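Local coordinates for protein transcriptional regulator, LacI family (PDB 3H5T) that probably activates transcription in an inositol-dependent way, binding palindromic promoter motifs of genes for inositol phosphate synthase and cell wall components, at residues L74-L79 / K139-I144; T80-D85 / L104-A109. All coordinates share one frame; numbering follows the deposited sequence.

Interaction 1: L74-L79 / K139-I144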
ATOM      1  N   LEU A  74     -12.100   2.433  -3.664  1.00 22.59           N
ATOM      2  CA  LEU A  74     -12.216   3.850  -3.399  1.00 22.34           C
ATOM      3  C   LEU A  74     -10.864   4.378  -2.986  1.00 25.59           C
ATOM      4  O   LEU A  74     -10.290   3.940  -1.994  1.00 27.76           O
ATOM      5  CB  LEU A  74     -13.231   4.114  -2.294  1.00 19.12           C
ATOM      6  CG  LEU A  74     -13.545   5.596  -2.079  1.00 16.40           C
ATOM      7  CD1 LEU A  74     -15.047   5.823  -2.175  1.00 16.34           C
ATOM      8  CD2 LEU A  74     -13.003   6.038  -0.740  1.00 13.87           C
ATOM      9  N   LEU A  75     -10.364   5.327  -3.765  1.00 27.85           N
ATOM     10  CA  LEU A  75      -9.065   5.932  -3.521  1.00 28.00           C
ATOM     11  C   LEU A  75      -9.290   7.407  -3.188  1.00 27.53           C
ATOM     12  O   LEU A  75      -9.832   8.163  -3.995  1.00 26.87           O
ATOM     13  CB  LEU A  75      -8.192   5.794  -4.786  1.00 30.49           C
ATOM     14  CG  LEU A  75      -6.667   5.849  -4.657  1.00 32.23           C
ATOM     15  CD1 LEU A  75      -6.204   4.726  -3.769  1.00 34.92           C
ATOM     16  CD2 LEU A  75      -6.017   5.703  -6.012  1.00 33.60           C
ATOM     17  N   THR A  76      -8.880   7.813  -1.995  1.00 26.41           N
ATOM     18  CA  THR A  76      -9.038   9.199  -1.587  1.00 24.11           C
ATOM     19  C   THR A  76      -7.834  10.021  -2.115  1.00 23.55           C
ATOM     20  O   THR A  76      -7.279  10.885  -1.434  1.00 21.89           O
ATOM     21  CB  THR A  76      -9.208   9.267  -0.034  1.00 23.81           C
ATOM     22  OG1 THR A  76      -9.960  10.429   0.302  1.00 26.99           O
ATOM     23  CG2 THR A  76      -7.875   9.294   0.683  1.00 20.71           C
ATOM     24  N   GLU A  77      -7.459   9.731  -3.361  1.00 23.85           N
ATOM     25  CA  GLU A  77      -6.343  10.382  -4.055  1.00 25.44           C
ATOM     26  C   GLU A  77      -6.690  10.552  -5.526  1.00 26.92           C
ATOM     27  O   GLU A  77      -7.725  10.070  -5.986  1.00 28.21           O
ATOM     28  CB  GLU A  77      -5.073   9.516  -4.015  1.00 23.63           C
ATOM     29  CG  GLU A  77      -4.579   9.121  -2.657  1.00 22.01           C
ATOM     30  CD  GLU A  77      -4.210  10.313  -1.829  1.00 24.51           C
ATOM     31  OE1 GLU A  77      -4.102  11.417  -2.407  1.00 23.57           O
ATOM     32  OE2 GLU A  77      -4.021  10.144  -0.605  1.00 25.29           O
ATOM     33  N   ASP A  78      -5.810  11.229  -6.263  1.00 28.35           N
ATOM     34  CA  ASP A  78      -5.994  11.394  -7.700  1.00 27.20           C
ATOM     35  C   ASP A  78      -5.838   9.992  -8.300  1.00 25.05           C
ATOM     36  O   ASP A  78      -5.023   9.191  -7.827  1.00 22.94           O
ATOM     37  CB  ASP A  78      -4.919  12.311  -8.295  1.00 31.85           C
ATOM     38  CG  ASP A  78      -5.174  13.782  -8.013  1.00 39.44           C
ATOM     39  OD1 ASP A  78      -6.319  14.241  -8.245  1.00 42.27           O
ATOM     40  OD2 ASP A  78      -4.226  14.483  -7.575  1.00 39.78           O
ATOM     41  N   LEU A  79      -6.617   9.700  -9.332  1.00 22.15           N
ATOM     42  CA  LEU A  79      -6.564   8.405  -9.998  1.00 21.91           C
ATOM     43  C   LEU A  79      -5.147   7.985 -10.389  1.00 21.38           C
ATOM     44  O   LEU A  79      -4.874   6.792 -10.523  1.00 18.72           O
ATOM     45  CB  LEU A  79      -7.433   8.432 -11.252  1.00 24.56           C
ATOM     46  CG  LEU A  79      -7.800   7.068 -11.817  1.00 26.42           C
ATOM     47  CD1 LEU A  79      -8.523   6.255 -10.750  1.00 26.89           C
ATOM     48  CD2 LEU A  79      -8.679   7.255 -13.038  1.00 30.02           C
ATOM     49  N   LYS A 139     -10.275   8.480   8.839  1.00 20.24           N
ATOM     50  CA  LYS A 139     -11.363   8.131   9.719  1.00 20.32           C
ATOM     51  C   LYS A 139     -12.268   9.350   9.613  1.00 20.91           C
ATOM     52  O   LYS A 139     -11.773  10.478   9.523  1.00 22.85           O
ATOM     53  CB  LYS A 139     -10.854   7.960  11.155  1.00 21.17           C
ATOM     54  CG  LYS A 139     -11.943   7.648  12.192  1.00 22.19           C
ATOM     55  CD  LYS A 139     -12.629   6.314  11.924  1.00 20.29           C
ATOM     56  CE  LYS A 139     -13.522   5.926  13.088  1.00 22.06           C
ATOM     57  NZ  LYS A 139     -14.143   4.576  12.942  1.00 21.30           N
ATOM     58  N   GLY A 140     -13.580   9.133   9.584  1.00 21.31           N
ATOM     59  CA  GLY A 140     -14.506  10.248   9.492  1.00 20.26           C
ATOM     60  C   GLY A 140     -14.690  10.783   8.085  1.00 22.72           C
ATOM     61  O   GLY A 140     -15.267  11.856   7.898  1.00 24.86           O
ATOM     62  N   ASP A 141     -14.194  10.049   7.094  1.00 22.80           N
ATOM     63  CA  ASP A 141     -14.327  10.455   5.700  1.00 24.12           C
ATOM     64  C   ASP A 141     -15.789  10.268   5.267  1.00 24.97           C
ATOM     65  O   ASP A 141     -16.370   9.192   5.436  1.00 25.60           O
ATOM     66  CB  ASP A 141     -13.401   9.613   4.820  1.00 24.95           C
ATOM     67  CG  ASP A 141     -13.405  10.060   3.369  1.00 26.58           C
ATOM     68  OD1 ASP A 141     -12.580  10.920   2.990  1.00 26.01           O
ATOM     69  OD2 ASP A 141     -14.248   9.555   2.604  1.00 29.22           O
ATOM     70  N   PRO A 142     -16.403  11.314   4.697  1.00 24.89           N
ATOM     71  CA  PRO A 142     -17.799  11.202   4.272  1.00 23.97           C
ATOM     72  C   PRO A 142     -18.086  10.107   3.248  1.00 24.27           C
ATOM     73  O   PRO A 142     -19.232   9.692   3.091  1.00 25.47           O
ATOM     74  CB  PRO A 142     -18.118  12.603   3.761  1.00 23.08           C
ATOM     75  CG  PRO A 142     -16.806  13.077   3.232  1.00 25.69           C
ATOM     76  CD  PRO A 142     -15.831  12.614   4.299  1.00 25.97           C
ATOM     77  N   HIS A 143     -17.056   9.629   2.556  1.00 23.59           N
ATOM     78  CA  HIS A 143     -17.262   8.565   1.570  1.00 21.91           C
ATOM     79  C   HIS A 143     -17.573   7.252   2.285  1.00 22.00           C
ATOM     80  O   HIS A 143     -18.343   6.429   1.784  1.00 22.07           O
ATOM     81  CB  HIS A 143     -16.028   8.438   0.670  1.00 18.94           C
ATOM     82  CG  HIS A 143     -15.772   9.664  -0.148  1.00 17.94           C
ATOM     83  ND1 HIS A 143     -16.524   9.984  -1.262  1.00 18.12           N
ATOM     84  CD2 HIS A 143     -14.936  10.707   0.051  1.00 16.07           C
ATOM     85  CE1 HIS A 143     -16.163  11.174  -1.706  1.00 16.13           C
ATOM     86  NE2 HIS A 143     -15.203  11.635  -0.927  1.00 15.78           N
ATOM     87  N   ILE A 144     -16.980   7.068   3.462  1.00 22.60           N
ATOM     88  CA  ILE A 144     -17.228   5.878   4.266  1.00 22.36           C
ATOM     89  C   ILE A 144     -18.719   5.841   4.606  1.00 23.43           C
ATOM     90  O   ILE A 144     -19.376   4.810   4.431  1.00 23.85           O
ATOM     91  CB  ILE A 144     -16.428   5.910   5.588  1.00 21.82           C
ATOM     92  CG1 ILE A 144     -14.927   5.847   5.296  1.00 21.75           C
ATOM     93  CG2 ILE A 144     -16.868   4.764   6.493  1.00 20.76           C
ATOM     94  CD1 ILE A 144     -14.474   4.573   4.628  1.00 22.09           C
TER
HETATM   95  O   HOH W   1      -9.594  10.210   3.373  1.00 14.48           O
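Where parallel strand 70-75 runs out at its carboxyl end, Leu74 and Thr76 meet the first turn of helix 142-150, which packs on one face of the mostly parallel, twisted sheet of one lobe of the periplasmic-binding-protein fold. Two small contacts, one apolar and one polar, span the junction. Leu74 CD1 lies 4.0 Å from His143 CB and its CD2 is almost as near, so the forked end of the leucine straddles the beta carbon and the two side chains cross at about a right angle. Having CG anti to the backbone N (chi1 -172°) sends this fork toward the helix; a branched leucine suits the place because Val132 and Val137 also touch it. The polar half pairs Thr76 with Asp141, the N-cap residue of the helix. Thr76 OG1 and Asp141 OD1 stay 3.8 Å apart, too far for a direct hydrogen bond. A water beside them bridges the two, 3.1 Å from Thr76 OG1 and donating to Asp141 OD1. Aspartate fits an N-cap because its carboxylate can accept from the helix's first N-H groups; here the partner is His143 N, although the position of OD2 is not certain. The water is a polar partner shared by Thr76 OG1 and Asp141 OD1, both on buried residues, and it couples the strand end to the capped helix start through solvent.

Interaction 2: T80-D85 / L104-A109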
ATOM      1  N   THR A  80      -4.254   8.964 -10.572  1.00 21.44           N
ATOM      2  CA  THR A  80      -2.870   8.688 -10.954  1.00 21.64           C
ATOM      3  C   THR A  80      -2.134   7.927  -9.853  1.00 21.33           C
ATOM      4  O   THR A  80      -1.280   7.087 -10.122  1.00 22.18           O
ATOM      5  CB  THR A  80      -2.087   9.997 -11.268  1.00 23.73           C
ATOM      6  OG1 THR A  80      -2.160  10.889 -10.149  1.00 25.11           O
ATOM      7  CG2 THR A  80      -2.663  10.693 -12.503  1.00 24.15           C
ATOM      8  N   TYR A  81      -2.482   8.230  -8.610  1.00 20.45           N
ATOM      9  CA  TYR A  81      -1.889   7.605  -7.433  1.00 17.27           C
ATOM     10  C   TYR A  81      -1.873   6.083  -7.547  1.00 17.93           C
ATOM     11  O   TYR A  81      -0.898   5.440  -7.173  1.00 20.76           O
ATOM     12  CB  TYR A  81      -2.702   8.002  -6.207  1.00 15.28           C
ATOM     13  CG  TYR A  81      -1.991   7.905  -4.887  1.00 11.78           C
ATOM     14  CD1 TYR A  81      -1.166   8.939  -4.438  1.00  9.33           C
ATOM     15  CD2 TYR A  81      -2.155   6.785  -4.071  1.00 10.98           C
ATOM     16  CE1 TYR A  81      -0.518   8.859  -3.211  1.00 10.27           C
ATOM     17  CE2 TYR A  81      -1.515   6.692  -2.848  1.00 10.90           C
ATOM     18  CZ  TYR A  81      -0.697   7.727  -2.422  1.00 13.60           C
ATOM     19  OH  TYR A  81      -0.035   7.614  -1.219  1.00 17.63           O
ATOM     20  N   ALA A  82      -2.959   5.507  -8.054  1.00 16.72           N
ATOM     21  CA  ALA A  82      -3.067   4.055  -8.201  1.00 16.08           C
ATOM     22  C   ALA A  82      -2.047   3.471  -9.188  1.00 17.99           C
ATOM     23  O   ALA A  82      -1.886   2.250  -9.279  1.00 17.90           O
ATOM     24  CB  ALA A  82      -4.475   3.683  -8.639  1.00 13.87           C
ATOM     25  N   PHE A  83      -1.366   4.340  -9.932  1.00 17.79           N
ATOM     26  CA  PHE A  83      -0.373   3.883 -10.898  1.00 17.78           C
ATOM     27  C   PHE A  83       1.005   4.494 -10.721  1.00 17.79           C
ATOM     28  O   PHE A  83       1.945   4.065 -11.374  1.00 18.19           O
ATOM     29  CB  PHE A  83      -0.847   4.153 -12.323  1.00 16.09           C
ATOM     30  CG  PHE A  83      -2.088   3.421 -12.683  1.00 14.68           C
ATOM     31  CD1 PHE A  83      -2.102   2.030 -12.705  1.00 15.58           C
ATOM     32  CD2 PHE A  83      -3.269   4.110 -12.929  1.00 13.23           C
ATOM     33  CE1 PHE A  83      -3.283   1.338 -12.958  1.00 12.04           C
ATOM     34  CE2 PHE A  83      -4.438   3.430 -13.181  1.00 11.01           C
ATOM     35  CZ  PHE A  83      -4.446   2.040 -13.193  1.00 11.17           C
ATOM     36  N   GLU A  84       1.125   5.491  -9.849  1.00 18.60           N
ATOM     37  CA  GLU A  84       2.412   6.136  -9.631  1.00 19.22           C
ATOM     38  C   GLU A  84       2.986   5.960  -8.237  1.00 20.07           C
ATOM     39  O   GLU A  84       4.178   6.182  -8.028  1.00 22.23           O
ATOM     40  CB  GLU A  84       2.317   7.610  -9.992  1.00 18.03           C
ATOM     41  CG  GLU A  84       1.791   7.785 -11.392  1.00 21.09           C
ATOM     42  CD  GLU A  84       1.956   9.185 -11.925  1.00 24.66           C
ATOM     43  OE1 GLU A  84       1.547  10.164 -11.244  1.00 21.74           O
ATOM     44  OE2 GLU A  84       2.494   9.296 -13.044  1.00 25.24           O
ATOM     45  N   ASP A  85       2.150   5.575  -7.277  1.00 19.46           N
ATOM     46  CA  ASP A  85       2.637   5.326  -5.926  1.00 18.98           C
ATOM     47  C   ASP A  85       2.882   3.815  -5.920  1.00 19.65           C
ATOM     48  O   ASP A  85       1.945   3.029  -5.826  1.00 20.70           O
ATOM     49  CB  ASP A  85       1.589   5.692  -4.872  1.00 17.58           C
ATOM     50  CG  ASP A  85       2.076   5.418  -3.459  1.00 20.74           C
ATOM     51  OD1 ASP A  85       3.024   6.107  -3.004  1.00 19.93           O
ATOM     52  OD2 ASP A  85       1.525   4.505  -2.808  1.00 20.91           O
ATOM     53  N   LEU A 104     -12.472  -4.334 -12.403  1.00 21.44           N
ATOM     54  CA  LEU A 104     -12.005  -3.572 -11.240  1.00 21.27           C
ATOM     55  C   LEU A 104     -12.176  -2.083 -11.534  1.00 20.61           C
ATOM     56  O   LEU A 104     -11.559  -1.549 -12.442  1.00 22.71           O
ATOM     57  CB  LEU A 104     -10.531  -3.884 -10.952  1.00 21.90           C
ATOM     58  CG  LEU A 104      -9.876  -3.186  -9.749  1.00 23.19           C
ATOM     59  CD1 LEU A 104     -10.730  -3.397  -8.512  1.00 23.95           C
ATOM     60  CD2 LEU A 104      -8.471  -3.731  -9.523  1.00 20.84           C
ATOM     61  N   THR A 105     -13.023  -1.420 -10.764  1.00 20.95           N
ATOM     62  CA  THR A 105     -13.298  -0.009 -10.970  1.00 20.16           C
ATOM     63  C   THR A 105     -12.675   0.892  -9.917  1.00 22.18           C
ATOM     64  O   THR A 105     -13.064   0.857  -8.746  1.00 23.23           O
ATOM     65  CB  THR A 105     -14.812   0.215 -10.998  1.00 18.69           C
ATOM     66  OG1 THR A 105     -15.348  -0.418 -12.161  1.00 17.63           O
ATOM     67  CG2 THR A 105     -15.155   1.691 -11.012  1.00 17.91           C
ATOM     68  N   LEU A 106     -11.708   1.701 -10.342  1.00 22.69           N
ATOM     69  CA  LEU A 106     -11.039   2.631  -9.443  1.00 22.83           C
ATOM     70  C   LEU A 106     -11.920   3.866  -9.313  1.00 23.38           C
ATOM     71  O   LEU A 106     -12.331   4.449 -10.320  1.00 23.51           O
ATOM     72  CB  LEU A 106      -9.672   3.007 -10.008  1.00 24.91           C
ATOM     73  CG  LEU A 106      -8.726   1.831 -10.256  1.00 25.80           C
ATOM     74  CD1 LEU A 106      -7.471   2.323 -10.948  1.00 24.87           C
ATOM     75  CD2 LEU A 106      -8.381   1.168  -8.934  1.00 27.20           C
ATOM     76  N   ILE A 107     -12.216   4.243  -8.069  1.00 22.69           N
ATOM     77  CA  ILE A 107     -13.077   5.389  -7.768  1.00 21.37           C
ATOM     78  C   ILE A 107     -12.252   6.500  -7.117  1.00 23.00           C
ATOM     79  O   ILE A 107     -11.833   6.371  -5.963  1.00 24.77           O
ATOM     80  CB  ILE A 107     -14.217   4.993  -6.767  1.00 19.44           C
ATOM     81  CG1 ILE A 107     -14.857   3.662  -7.170  1.00 18.74           C
ATOM     82  CG2 ILE A 107     -15.301   6.046  -6.745  1.00 16.66           C
ATOM     83  CD1 ILE A 107     -15.783   3.091  -6.091  1.00 14.36           C
ATOM     84  N   PRO A 108     -12.011   7.604  -7.841  1.00 21.91           N
ATOM     85  CA  PRO A 108     -11.238   8.749  -7.350  1.00 21.52           C
ATOM     86  C   PRO A 108     -12.062   9.630  -6.414  1.00 22.32           C
ATOM     87  O   PRO A 108     -12.963  10.333  -6.861  1.00 23.85           O
ATOM     88  CB  PRO A 108     -10.877   9.509  -8.630  1.00 22.19           C
ATOM     89  CG  PRO A 108     -11.056   8.509  -9.729  1.00 24.60           C
ATOM     90  CD  PRO A 108     -12.270   7.746  -9.280  1.00 24.28           C
ATOM     91  N   ALA A 109     -11.747   9.614  -5.124  1.00 21.02           N
ATOM     92  CA  ALA A 109     -12.489  10.426  -4.172  1.00 20.37           C
ATOM     93  C   ALA A 109     -11.632  11.575  -3.674  1.00 22.19           C
ATOM     94  O   ALA A 109     -10.494  11.372  -3.253  1.00 24.81           O
ATOM     95  CB  ALA A 109     -12.938   9.573  -3.007  1.00 19.22           C
TER
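Leu106 CD1 reaches from strand 103-108 to two successive residues of the short helix 81-84. It lies 4.0 Å from Ala82 CB and 3.8 Å from Phe83 CZ, with Phe83 CE2 nearly as close, so a single methyl group serves both neighbours. Phe83 is approached at the far end of its ring, and the phenyl and leucyl groups cross obliquely. Leu106 is extended along this direction, since CD1 stands anti to CA (chi2 174°), and the length of its side chain spans the distance to the helix. Alanine suits the inner place because its beta carbon points toward strand 103-108, and Leu75 of strand 70-75 and Leu92 of helix 86-98 also pack on this small side chain. The beta carbon of Phe83 is not aimed at the strand; its long, flat ring brings CZ and CE2 back to Leu106 at the exposed border of the contact. Both segments belong to one beta-alpha-beta crossover: strand 70-75 leads through this short helix and helix 86-98 to strand 103-108, its parallel neighbour at the edge of the sheet. Farther out, the helical turn is held by Phe83 N to Thr80 O, 2.8 Å, and by Asp85 N to Tyr81 O, 3.1 Å. Asp85 CB sits 3.8 Å above the centre of the Tyr81 ring. The Asp85 carboxylate caps the start of helix 86-98, a role aspartate suits as an acceptor, and OD2 is hydrogen-bonded to Ser88 OG.

How the interactions relate
From the N terminus, strand 70-75 enters segment 74-79, which runs directly into segment 80-85. The chain then passes through helix 86-98 and arrives at segment 104-109, where interaction 2 closes the shorter loop. It continues through helix 117-125 and strand 132-135 before segment 139-144 closes the longer loop of interaction 1, so the shorter loop lies wholly within the longer one and the two do not cross. The centres of interactions 1 and 2 are about 11 Å apart. Leu75 joins them through probable backbone hydrogen bonds with Ile107 and Ala109, while Leu79 packs on Leu106 and Pro108. Interaction 1 ties the end of strand 70-75 to helix 142-150, and interaction 2 ties strand 103-108 to helix 81-84.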